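Local coordinates for flocculation protein FLO11 (Saccharomyces cerevisiae, PDB 4UYT) that mediates homotypic yeast cell-cell adhesion during flocculation and contributes to invasive growth and biofilm formation, here represented by its N-terminal Flo11 domain, at residues Q120-Y125 with S143-T148; T73-T78 with T100-A105; T37-V42 with I170-N175; E57-K62 with S135-G140. All blocks are in the same frame, centred on the assembly; numbering follows the deposited sequence.

How the interactions relate
From the N terminus, strand 32-43 supplies residues 37-42, which meet residues 170-175 near the C-terminal end of this domain. Interaction 3 therefore closes a loop that encloses the other three contacts. Residues 57-62 open interaction 4, and interaction 2 (73-78 with 100-105) opens and closes inside that loop. Next comes 120-125, but its partner 143-148 follows 135-140, so interactions 1 and 4 cross. These two touch where Y125 packs on W137 and I59, joining the five-stranded sheet to the loops 57-62 and 135-140. Interactions 2 and 3 meet through E102 and V42, and both reach the four-stranded sheet. The centres of interactions 3 and 4 are about 37 Å apart.

Interaction 1: residues Q120-Y125 with S143-T148; sequences QIQFEY and SFDLST
F123 and F144 form a hydrogen-bonded antiparallel pair whose rings are nearly parallel (20° between planes) but slid so far apart that they barely overlap. Face contact comes instead from F123 CB, a CH-pi contact over the F144 ring, 3.9 Å from its centroid. F123 CD1 also approaches F144 CE1 to 3.4 Å. F144 CG stands between its backbone N and carbonyl carbon (chi1 56°), a start consistent with a ring that leans toward the partner strand. Y125 presents its ring edge to F144, CE2 to CZ 3.9 Å, while L146 CD1 meets F123 CE1. Large apolar residues suit this buried face. Backbone bonds flank them: F123 N to F144 O is 2.8 Å, I121 N to L146 O likewise 2.8 Å. Polar residues suit the other face, where Q122 and D145 run side by side and a water donates to Q122 OE1 and, at 2.7 Å, to D145 OD2. Strand 120-125 lies between the outermost strand 143-147 and strand 64-70, bonding to the latter through Q120 with I70 and Q122 with K68. The apolar face looks across at the four-stranded sheet, where I121 packs on L34, I51 and V53, and F123 meets Y32.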
# COMPACT_ATOMS: atom_id res chain seq x y z
N GLN A 120 -2.55 -5.31 -2.54
CA GLN A 120 -3.70 -4.44 -2.70
C GLN A 120 -4.17 -3.97 -1.36
O GLN A 120 -3.92 -4.60 -0.33
CB GLN A 120 -4.83 -5.13 -3.46
CG GLN A 120 -4.40 -5.73 -4.78
CD GLN A 120 -3.73 -7.07 -4.59
OE1 GLN A 120 -4.26 -7.93 -3.89
NE2 GLN A 120 -2.55 -7.26 -5.20
N ILE A 121 -4.86 -2.84 -1.38
CA ILE A 121 -5.51 -2.32 -0.20
C ILE A 121 -7.01 -2.27 -0.50
O ILE A 121 -7.43 -1.62 -1.47
CB ILE A 121 -4.96 -0.94 0.21
CG1 ILE A 121 -3.43 -0.99 0.36
CG2 ILE A 121 -5.63 -0.51 1.51
CD1 ILE A 121 -2.82 0.30 0.83
N GLN A 122 -7.78 -2.99 0.32
CA GLN A 122 -9.21 -3.14 0.12
C GLN A 122 -9.90 -2.19 1.08
O GLN A 122 -9.81 -2.33 2.31
CB GLN A 122 -9.60 -4.59 0.39
CG GLN A 122 -11.07 -4.91 0.25
CD GLN A 122 -11.37 -6.32 0.75
OE1 GLN A 122 -10.79 -7.29 0.29
NE2 GLN A 122 -12.26 -6.42 1.72
N PHE A 123 -10.64 -1.25 0.48
CA PHE A 123 -11.42 -0.27 1.22
C PHE A 123 -12.90 -0.65 1.13
O PHE A 123 -13.41 -0.94 0.04
CB PHE A 123 -11.29 1.11 0.58
CG PHE A 123 -9.94 1.78 0.74
CD1 PHE A 123 -8.85 1.37 -0.02
CD2 PHE A 123 -9.78 2.86 1.59
CE1 PHE A 123 -7.63 2.01 0.11
CE2 PHE A 123 -8.57 3.53 1.69
CZ PHE A 123 -7.50 3.12 0.94
N GLU A 124 -13.59 -0.56 2.25
CA GLU A 124 -15.05 -0.64 2.25
C GLU A 124 -15.55 0.53 3.06
O GLU A 124 -15.44 0.55 4.29
CB GLU A 124 -15.55 -1.96 2.86
CG GLU A 124 -15.22 -3.21 2.07
CD GLU A 124 -15.74 -4.49 2.72
OE1 GLU A 124 -16.37 -4.45 3.80
OE2 GLU A 124 -15.49 -5.57 2.14
N TYR A 125 -16.16 1.48 2.36
CA TYR A 125 -16.87 2.57 2.98
C TYR A 125 -18.38 2.33 2.90
O TYR A 125 -18.88 1.64 2.01
CB TYR A 125 -16.56 3.88 2.26
CG TYR A 125 -15.13 4.38 2.34
CD1 TYR A 125 -14.72 5.16 3.42
CD2 TYR A 125 -14.23 4.19 1.30
CE1 TYR A 125 -13.44 5.69 3.49
CE2 TYR A 125 -12.95 4.73 1.36
CZ TYR A 125 -12.56 5.49 2.45
OH TYR A 125 -11.31 6.09 2.53
N SER A 143 -16.62 0.90 -2.34
CA SER A 143 -15.85 -0.31 -2.08
C SER A 143 -14.95 -0.55 -3.27
O SER A 143 -15.40 -0.60 -4.41
CB SER A 143 -16.76 -1.52 -1.86
OG SER A 143 -17.34 -1.50 -0.56
N PHE A 144 -13.66 -0.69 -3.01
CA PHE A 144 -12.69 -0.83 -4.07
C PHE A 144 -11.38 -1.33 -3.51
O PHE A 144 -11.13 -1.27 -2.30
CB PHE A 144 -12.49 0.53 -4.77
CG PHE A 144 -12.07 1.65 -3.84
CD1 PHE A 144 -10.73 1.90 -3.52
CD2 PHE A 144 -13.02 2.48 -3.27
CE1 PHE A 144 -10.37 2.92 -2.64
CE2 PHE A 144 -12.67 3.50 -2.42
CZ PHE A 144 -11.34 3.72 -2.08
N ASP A 145 -10.58 -1.84 -4.42
CA ASP A 145 -9.23 -2.28 -4.11
C ASP A 145 -8.27 -1.40 -4.88
O ASP A 145 -8.50 -1.15 -6.06
CB ASP A 145 -9.01 -3.72 -4.56
CG ASP A 145 -9.83 -4.74 -3.78
OD1 ASP A 145 -10.40 -4.42 -2.72
OD2 ASP A 145 -9.85 -5.90 -4.23
N LEU A 146 -7.20 -0.95 -4.24
CA LEU A 146 -6.12 -0.20 -4.87
C LEU A 146 -4.88 -1.07 -4.86
O LEU A 146 -4.47 -1.58 -3.81
CB LEU A 146 -5.84 1.09 -4.13
CG LEU A 146 -7.02 2.06 -4.09
CD1 LEU A 146 -6.60 3.34 -3.38
CD2 LEU A 146 -7.59 2.36 -5.47
N SER A 147 -4.28 -1.21 -6.02
CA SER A 147 -3.17 -2.11 -6.19
C SER A 147 -1.85 -1.39 -6.42
O SER A 147 -1.82 -0.31 -7.01
CB SER A 147 -3.44 -3.04 -7.36
OG SER A 147 -3.51 -2.27 -8.54
N THR A 148 -0.74 -2.04 -6.04
CA THR A 148 0.58 -1.51 -6.33
C THR A 148 1.17 -2.21 -7.54
O THR A 148 0.87 -3.37 -7.83
CB THR A 148 1.56 -1.69 -5.13
OG1 THR A 148 1.84 -3.09 -4.92
CG2 THR A 148 1.01 -1.14 -3.86
O HOH W 1 -1.04 -5.48 -7.21
O HOH W 2 -10.93 -7.40 -2.25
O HOH W 3 -19.34 0.19 -0.24

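Interaction 2: residues T73-T78 with T100-A105; sequences TGPKGT and TFEVYA. With ACT (acetate ion), chain H.
E102 and P75 meet first along strand 96-104, their side chains crossing at about a right angle. The glutamate's carboxylate oxygen OE1 lies 3.5 Å from P75 CG, and E102 CB packs on CD and CG of the rigid proline ring. E102 O accepts a hydrogen bond from a water at 2.7 Å, and that water accepts from K76 N at 2.9 Å, so a solvent molecule completes the backbone link where the loop has moved off the strand. Farther along the loop, G77 N and T78 N hold an acetate ion, probably from the crystallisation liquor, with G77 N 2.9 Å from its atom O.

V103 follows, its side chain turned away from the loop to pack on P117 and W168, as suits a buried valine. Its backbone faces the loop, and V103 CA makes a CA-H...O contact of 3.3 Å with T73 O.

The same T73 O accepts a nearly straight bond from Y104 N (2.9 Å, 167°). Beyond it the Y104 ring lies across G74, whose CA is 3.5 Å from the ring centroid and 16° off the normal, a CH-pi contact. Glycine suits this spot, because a beta carbon would run into E102 O and press on V103 CA. P75 CD meets Y104 CE1 at 3.6 Å, and T73 CG2 touches the ring near CD2.

The arrangement is a surface loop between strands 64-70 and 79-83 laid against the outermost strand of the four-stranded sheet, at a margin of the fibronectin type III-like domain.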
# COMPACT_ATOMS: atom_id res chain seq x y z
N THR A 73 2.73 -10.94 -0.02
CA THR A 73 3.71 -12.01 -0.02
C THR A 73 4.60 -11.75 1.18
O THR A 73 5.45 -10.86 1.15
CB THR A 73 4.51 -12.03 -1.32
OG1 THR A 73 3.61 -12.22 -2.42
CG2 THR A 73 5.56 -13.11 -1.29
N GLY A 74 4.38 -12.49 2.26
CA GLY A 74 5.04 -12.22 3.54
C GLY A 74 4.49 -13.20 4.58
O GLY A 74 3.71 -14.08 4.26
N PRO A 75 4.89 -13.02 5.84
CA PRO A 75 4.46 -13.94 6.88
C PRO A 75 2.96 -13.95 7.06
O PRO A 75 2.41 -14.97 7.44
CB PRO A 75 5.21 -13.44 8.14
CG PRO A 75 6.39 -12.67 7.60
CD PRO A 75 5.91 -12.09 6.31
N LYS A 76 2.32 -12.82 6.81
CA LYS A 76 0.87 -12.71 6.83
C LYS A 76 0.38 -12.23 5.45
O LYS A 76 0.85 -11.21 4.93
CB LYS A 76 0.45 -11.69 7.89
CG LYS A 76 0.82 -12.10 9.29
CD LYS A 76 -0.13 -13.14 9.84
CE LYS A 76 -1.56 -12.58 9.99
NZ LYS A 76 -2.47 -13.29 10.95
N GLY A 77 -0.56 -12.96 4.86
CA GLY A 77 -1.09 -12.58 3.58
C GLY A 77 -2.07 -11.43 3.59
O GLY A 77 -2.29 -10.75 2.59
N THR A 78 -2.69 -11.24 4.75
CA THR A 78 -3.62 -10.17 5.01
C THR A 78 -3.15 -9.41 6.24
O THR A 78 -2.73 -10.01 7.25
CB THR A 78 -5.05 -10.73 5.23
OG1 THR A 78 -5.49 -11.36 4.04
CG2 THR A 78 -6.05 -9.64 5.64
N THR A 100 2.68 -0.75 9.00
CA THR A 100 3.97 -1.44 9.00
C THR A 100 3.72 -2.94 9.00
O THR A 100 2.91 -3.44 9.77
CB THR A 100 4.81 -1.01 10.22
OG1 THR A 100 5.08 0.41 10.17
CG2 THR A 100 6.12 -1.73 10.26
N PHE A 101 4.39 -3.65 8.12
CA PHE A 101 4.17 -5.08 7.96
C PHE A 101 5.37 -5.65 7.25
O PHE A 101 6.23 -4.94 6.78
CB PHE A 101 2.86 -5.40 7.23
CG PHE A 101 2.77 -4.80 5.85
CD1 PHE A 101 2.38 -3.47 5.65
CD2 PHE A 101 3.04 -5.56 4.73
CE1 PHE A 101 2.29 -2.93 4.40
CE2 PHE A 101 2.93 -5.01 3.46
CZ PHE A 101 2.57 -3.69 3.31
N GLU A 102 5.43 -6.99 7.23
CA GLU A 102 6.56 -7.69 6.64
C GLU A 102 6.21 -8.25 5.25
O GLU A 102 5.11 -8.74 4.99
CB GLU A 102 7.07 -8.79 7.56
CG GLU A 102 7.75 -8.23 8.79
CD GLU A 102 8.19 -9.31 9.76
OE1 GLU A 102 7.49 -10.31 9.95
OE2 GLU A 102 9.23 -9.16 10.37
N VAL A 103 7.22 -8.21 4.38
CA VAL A 103 7.13 -8.76 3.05
C VAL A 103 8.35 -9.62 2.80
O VAL A 103 9.42 -9.38 3.36
CB VAL A 103 7.02 -7.68 1.96
CG1 VAL A 103 5.76 -6.86 2.16
CG2 VAL A 103 8.26 -6.79 1.93
N TYR A 104 8.20 -10.57 1.88
CA TYR A 104 9.32 -11.29 1.33
C TYR A 104 9.60 -10.67 -0.04
O TYR A 104 8.76 -10.72 -0.94
CB TYR A 104 9.00 -12.78 1.15
CG TYR A 104 8.46 -13.50 2.35
CD1 TYR A 104 8.98 -13.34 3.62
CD2 TYR A 104 7.41 -14.42 2.18
CE1 TYR A 104 8.50 -14.05 4.71
CE2 TYR A 104 6.91 -15.12 3.26
CZ TYR A 104 7.45 -14.94 4.52
OH TYR A 104 6.94 -15.66 5.55
N ALA A 105 10.76 -10.03 -0.18
CA ALA A 105 11.12 -9.32 -1.44
C ALA A 105 12.26 -10.06 -2.06
O ALA A 105 13.35 -10.10 -1.48
CB ALA A 105 11.48 -7.87 -1.15
C ACT H . -2.87 -14.71 6.97
O ACT H . -1.74 -15.12 6.47
OXT ACT H . -3.06 -13.44 6.88
CH3 ACT H . -3.88 -15.65 7.51
O HOH W 4 3.03 -10.06 6.10

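Interaction 3: residues T37-V42 with I170-N175; sequences TSVSWV and IDCDNN. With NA (sodium ion), chain G.
W41 NE1 is hydrogen-bonded to D44 O, and D171 OD1 also comes near it, 3.3 Å from W41 NE1 but at an angle too poor for a bond. D171 instead covers a face of the indole. Its CB lies 3.6 Å above the ring plane and over the centre, while D171 CA stands 3.6 Å from the centroid of the five-membered ring, 15° off the normal, as a CH-pi contact. The carboxylate continues in the same direction as the indole, the two planes 32° apart, and D171 O comes to 3.2 Å from W41 CE3. W41 CG, anti to the backbone N (chi1 180°), is carried out toward 170-175; the broad flat indole suits the backbone and CB of D171.

D171 and C172 both have left-handed backbone angles, an unusual pair that forms a tight bend after strand 166-169; D171 N bonds to Y47 OH. The bend carries a disulfide, C172 to C8, joining this C-terminal region to the N-terminal one beside strand 32-43. C172 SG packs 3.9 Å from V39 CG1 and 3.6 Å from W41 N.

Beyond the bend, D173 OD1 accepts from N175 N at 3.0 Å, forming an Asx turn. Elsewhere on the strand, S38 OG binds a sodium ion at 2.9 Å, together with Q48 O and a water.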
# COMPACT_ATOMS: atom_id res chain seq x y z
N THR A 37 7.93 4.54 3.18
CA THR A 37 8.72 5.49 3.90
C THR A 37 9.89 4.91 4.69
O THR A 37 10.81 5.64 5.05
CB THR A 37 7.85 6.32 4.84
OG1 THR A 37 7.21 5.46 5.78
CG2 THR A 37 6.79 7.10 4.04
N SER A 38 9.87 3.62 5.00
CA SER A 38 11.03 2.95 5.58
C SER A 38 10.99 1.49 5.22
O SER A 38 9.91 0.90 5.07
CB SER A 38 11.11 3.11 7.11
OG SER A 38 9.97 2.58 7.73
N VAL A 39 12.18 0.92 5.16
CA VAL A 39 12.40 -0.48 4.89
C VAL A 39 13.54 -0.93 5.77
O VAL A 39 14.61 -0.32 5.75
CB VAL A 39 12.74 -0.72 3.40
CG1 VAL A 39 13.13 -2.18 3.19
CG2 VAL A 39 11.61 -0.32 2.46
N SER A 40 13.34 -2.01 6.52
CA SER A 40 14.38 -2.63 7.32
C SER A 40 14.43 -4.11 7.03
O SER A 40 13.42 -4.81 7.07
CB SER A 40 14.07 -2.42 8.80
OG SER A 40 15.00 -3.02 9.66
N TRP A 41 15.63 -4.60 6.78
CA TRP A 41 15.82 -6.05 6.63
C TRP A 41 15.77 -6.72 7.98
O TRP A 41 16.49 -6.31 8.91
CB TRP A 41 17.16 -6.29 5.97
CG TRP A 41 17.49 -7.74 5.75
CD1 TRP A 41 16.72 -8.67 5.14
CD2 TRP A 41 18.68 -8.40 6.18
NE1 TRP A 41 17.35 -9.86 5.16
CE2 TRP A 41 18.57 -9.76 5.80
CE3 TRP A 41 19.81 -7.94 6.85
CZ2 TRP A 41 19.60 -10.67 5.95
CZ3 TRP A 41 20.86 -8.91 7.03
CH2 TRP A 41 20.73 -10.22 6.58
N VAL A 42 14.96 -7.78 8.07
CA VAL A 42 14.79 -8.54 9.31
C VAL A 42 15.79 -9.72 9.32
O VAL A 42 16.66 -9.79 10.20
CB VAL A 42 13.34 -8.99 9.51
CG1 VAL A 42 13.19 -9.63 10.87
CG2 VAL A 42 12.38 -7.82 9.32
N ILE A 170 18.98 -5.33 -1.44
CA ILE A 170 18.97 -6.67 -0.86
C ILE A 170 19.66 -6.62 0.50
O ILE A 170 20.77 -6.08 0.64
CB ILE A 170 19.66 -7.66 -1.81
CG1 ILE A 170 18.87 -7.82 -3.11
CG2 ILE A 170 19.86 -9.02 -1.13
CD1 ILE A 170 19.67 -8.44 -4.24
N ASP A 171 18.98 -7.19 1.49
CA ASP A 171 19.43 -7.26 2.89
C ASP A 171 19.68 -5.86 3.48
O ASP A 171 20.30 -5.73 4.55
CB ASP A 171 20.64 -8.15 3.04
CG ASP A 171 20.41 -9.56 2.53
OD1 ASP A 171 19.22 -9.98 2.50
OD2 ASP A 171 21.38 -10.22 2.13
N CYS A 172 19.18 -4.81 2.80
CA CYS A 172 19.51 -3.45 3.18
C CYS A 172 21.00 -3.22 3.37
O CYS A 172 21.42 -2.41 4.18
CB CYS A 172 18.70 -2.93 4.33
SG CYS A 172 16.92 -2.85 3.91
N ASP A 173 21.81 -3.92 2.58
CA ASP A 173 23.23 -3.68 2.56
C ASP A 173 23.47 -2.44 1.70
O ASP A 173 23.45 -2.48 0.47
CB ASP A 173 23.96 -4.86 1.98
CG ASP A 173 25.44 -4.66 1.92
OD1 ASP A 173 25.92 -3.52 2.11
OD2 ASP A 173 26.17 -5.68 1.74
N ASN A 174 23.65 -1.31 2.37
CA ASN A 174 23.74 -0.02 1.68
C ASN A 174 25.06 0.19 0.95
O ASN A 174 25.20 1.16 0.22
CB ASN A 174 23.49 1.10 2.66
CG ASN A 174 22.10 1.04 3.25
OD1 ASN A 174 21.93 0.85 4.48
ND2 ASN A 174 21.13 1.13 2.42
N ASN A 175 26.00 -0.72 1.10
CA ASN A 175 27.26 -0.69 0.43
C ASN A 175 27.30 -1.60 -0.76
O ASN A 175 28.34 -1.67 -1.42
CB ASN A 175 28.39 -1.08 1.42
CG ASN A 175 29.74 -0.56 1.01
OD1 ASN A 175 29.84 0.54 0.49
ND2 ASN A 175 30.78 -1.35 1.26
NA NA G . 10.10 -0.21 8.33
O HOH W 5 10.48 -0.78 10.64

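Interaction 4: residues E57-K62 with S135-G140; sequences ENIDLK and SSWQWG
I59 and W139 carry the apolar part of this contact, their side chains sliding past each other in opposite directions. I59 CG1 stands over the centre of one indole face and makes a CH-pi contact with the five-membered ring, 3.8 Å from its centroid. I59 CD1 extends the cover to W139 CG at 3.7 Å. The other branch, I59 CG2, reaches W137 CZ3 at 4.0 Å; with CD1 also near W137 CH2, the branched I59 fills the angle between the two indoles. Q138 CG lies over the opposite face of W139, and E57 CB approaches W139 NE1 to 3.8 Å.

Between the indoles, W139 turns an edge to a face of W137, with W139 CE3 lying 3.4 Å above the W137 plane. W139 also meets Y63 edge-to-face.

Hydrogen bonds shape each segment from within. W137 NE1 donates to a lone pair of G140 O at 2.7 Å, fastening the indole to its own loop. G140 has a positive phi (82°), which by itself favours glycine. D60 OD2 accepts from K62 N at 2.9 Å, an Asx turn leading into a short 3-10 segment. Outside the segments, S136 OG bonds to Y63 OH.

W137 and W139, partly exposed and joined by Y63 and Y125, form an aromatic surface cluster consistent with the aromatic residues that form two hydrophobic bands on this domain and confer homophilic binding.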
# COMPACT_ATOMS: atom_id res chain seq x y z
N GLU A 57 -8.85 14.07 -0.85
CA GLU A 57 -9.66 14.79 0.11
C GLU A 57 -9.75 13.99 1.39
O GLU A 57 -9.57 12.77 1.40
CB GLU A 57 -11.08 14.98 -0.44
CG GLU A 57 -11.17 15.66 -1.80
CD GLU A 57 -10.67 17.10 -1.80
OE1 GLU A 57 -10.68 17.75 -0.73
OE2 GLU A 57 -10.27 17.59 -2.87
N ASN A 58 -10.03 14.71 2.47
CA ASN A 58 -10.15 14.08 3.76
C ASN A 58 -11.52 13.43 3.91
O ASN A 58 -12.54 14.09 3.74
CB ASN A 58 -9.94 15.11 4.88
CG ASN A 58 -9.87 14.45 6.24
OD1 ASN A 58 -9.08 13.55 6.44
ND2 ASN A 58 -10.71 14.87 7.17
N ILE A 59 -11.53 12.14 4.24
CA ILE A 59 -12.75 11.38 4.50
C ILE A 59 -12.73 10.94 5.96
O ILE A 59 -11.84 10.23 6.41
CB ILE A 59 -12.89 10.17 3.57
CG1 ILE A 59 -12.92 10.64 2.12
CG2 ILE A 59 -14.13 9.35 3.93
CD1 ILE A 59 -13.00 9.51 1.12
N ASP A 60 -13.73 11.41 6.69
CA ASP A 60 -13.84 11.09 8.09
C ASP A 60 -13.90 9.59 8.35
O ASP A 60 -14.52 8.84 7.58
CB ASP A 60 -15.08 11.74 8.70
CG ASP A 60 -15.05 11.71 10.22
OD1 ASP A 60 -14.50 12.66 10.81
OD2 ASP A 60 -15.56 10.74 10.82
N LEU A 61 -13.29 9.16 9.45
CA LEU A 61 -13.29 7.75 9.82
C LEU A 61 -14.70 7.14 9.91
O LEU A 61 -14.87 5.94 9.71
CB LEU A 61 -12.55 7.56 11.15
CG LEU A 61 -12.30 6.11 11.59
CD1 LEU A 61 -11.43 5.35 10.60
CD2 LEU A 61 -11.67 6.05 12.99
N LYS A 62 -15.71 7.95 10.20
CA LYS A 62 -17.06 7.43 10.39
C LYS A 62 -17.60 6.75 9.14
O LYS A 62 -18.46 5.87 9.23
CB LYS A 62 -18.02 8.53 10.85
CG LYS A 62 -18.44 9.49 9.76
CD LYS A 62 -19.16 10.69 10.33
CE LYS A 62 -19.69 11.57 9.22
NZ LYS A 62 -20.29 12.82 9.77
N SER A 135 -25.78 9.80 3.00
CA SER A 135 -26.29 11.05 2.46
C SER A 135 -25.24 12.14 2.31
O SER A 135 -25.43 13.06 1.51
CB SER A 135 -27.45 11.56 3.31
OG SER A 135 -27.00 12.05 4.57
N SER A 136 -24.14 12.04 3.05
CA SER A 136 -23.08 13.05 2.99
C SER A 136 -21.84 12.54 2.25
O SER A 136 -20.83 13.24 2.16
CB SER A 136 -22.71 13.53 4.38
OG SER A 136 -22.26 12.47 5.19
N TRP A 137 -21.92 11.34 1.70
CA TRP A 137 -20.81 10.78 0.96
C TRP A 137 -20.66 11.53 -0.36
O TRP A 137 -21.62 11.72 -1.10
CB TRP A 137 -21.04 9.30 0.72
CG TRP A 137 -19.96 8.72 -0.09
CD1 TRP A 137 -19.94 8.62 -1.43
CD2 TRP A 137 -18.69 8.21 0.39
NE1 TRP A 137 -18.75 8.08 -1.84
CE2 TRP A 137 -17.97 7.81 -0.75
CE3 TRP A 137 -18.11 8.04 1.65
CZ2 TRP A 137 -16.70 7.27 -0.67
CZ3 TRP A 137 -16.86 7.49 1.74
CH2 TRP A 137 -16.16 7.13 0.58
N GLN A 138 -19.43 11.95 -0.68
CA GLN A 138 -19.21 12.70 -1.90
C GLN A 138 -17.89 12.39 -2.58
O GLN A 138 -17.35 13.26 -3.27
CB GLN A 138 -19.34 14.19 -1.60
CG GLN A 138 -18.38 14.72 -0.55
CD GLN A 138 -18.55 16.21 -0.32
OE1 GLN A 138 -18.75 16.65 0.81
NE2 GLN A 138 -18.48 16.98 -1.38
N TRP A 139 -17.40 11.16 -2.44
CA TRP A 139 -16.10 10.85 -2.97
C TRP A 139 -16.11 9.67 -3.94
O TRP A 139 -15.05 9.08 -4.16
CB TRP A 139 -15.08 10.66 -1.82
CG TRP A 139 -15.06 11.84 -0.91
CD1 TRP A 139 -14.44 13.03 -1.11
CD2 TRP A 139 -15.78 11.96 0.32
NE1 TRP A 139 -14.69 13.88 -0.07
CE2 TRP A 139 -15.52 13.26 0.82
CE3 TRP A 139 -16.60 11.10 1.05
CZ2 TRP A 139 -16.06 13.70 2.03
CZ3 TRP A 139 -17.13 11.54 2.24
CH2 TRP A 139 -16.87 12.84 2.72
N GLY A 140 -17.25 9.34 -4.54
CA GLY A 140 -17.29 8.30 -5.57
C GLY A 140 -17.36 6.89 -5.04
O GLY A 140 -17.96 6.64 -3.99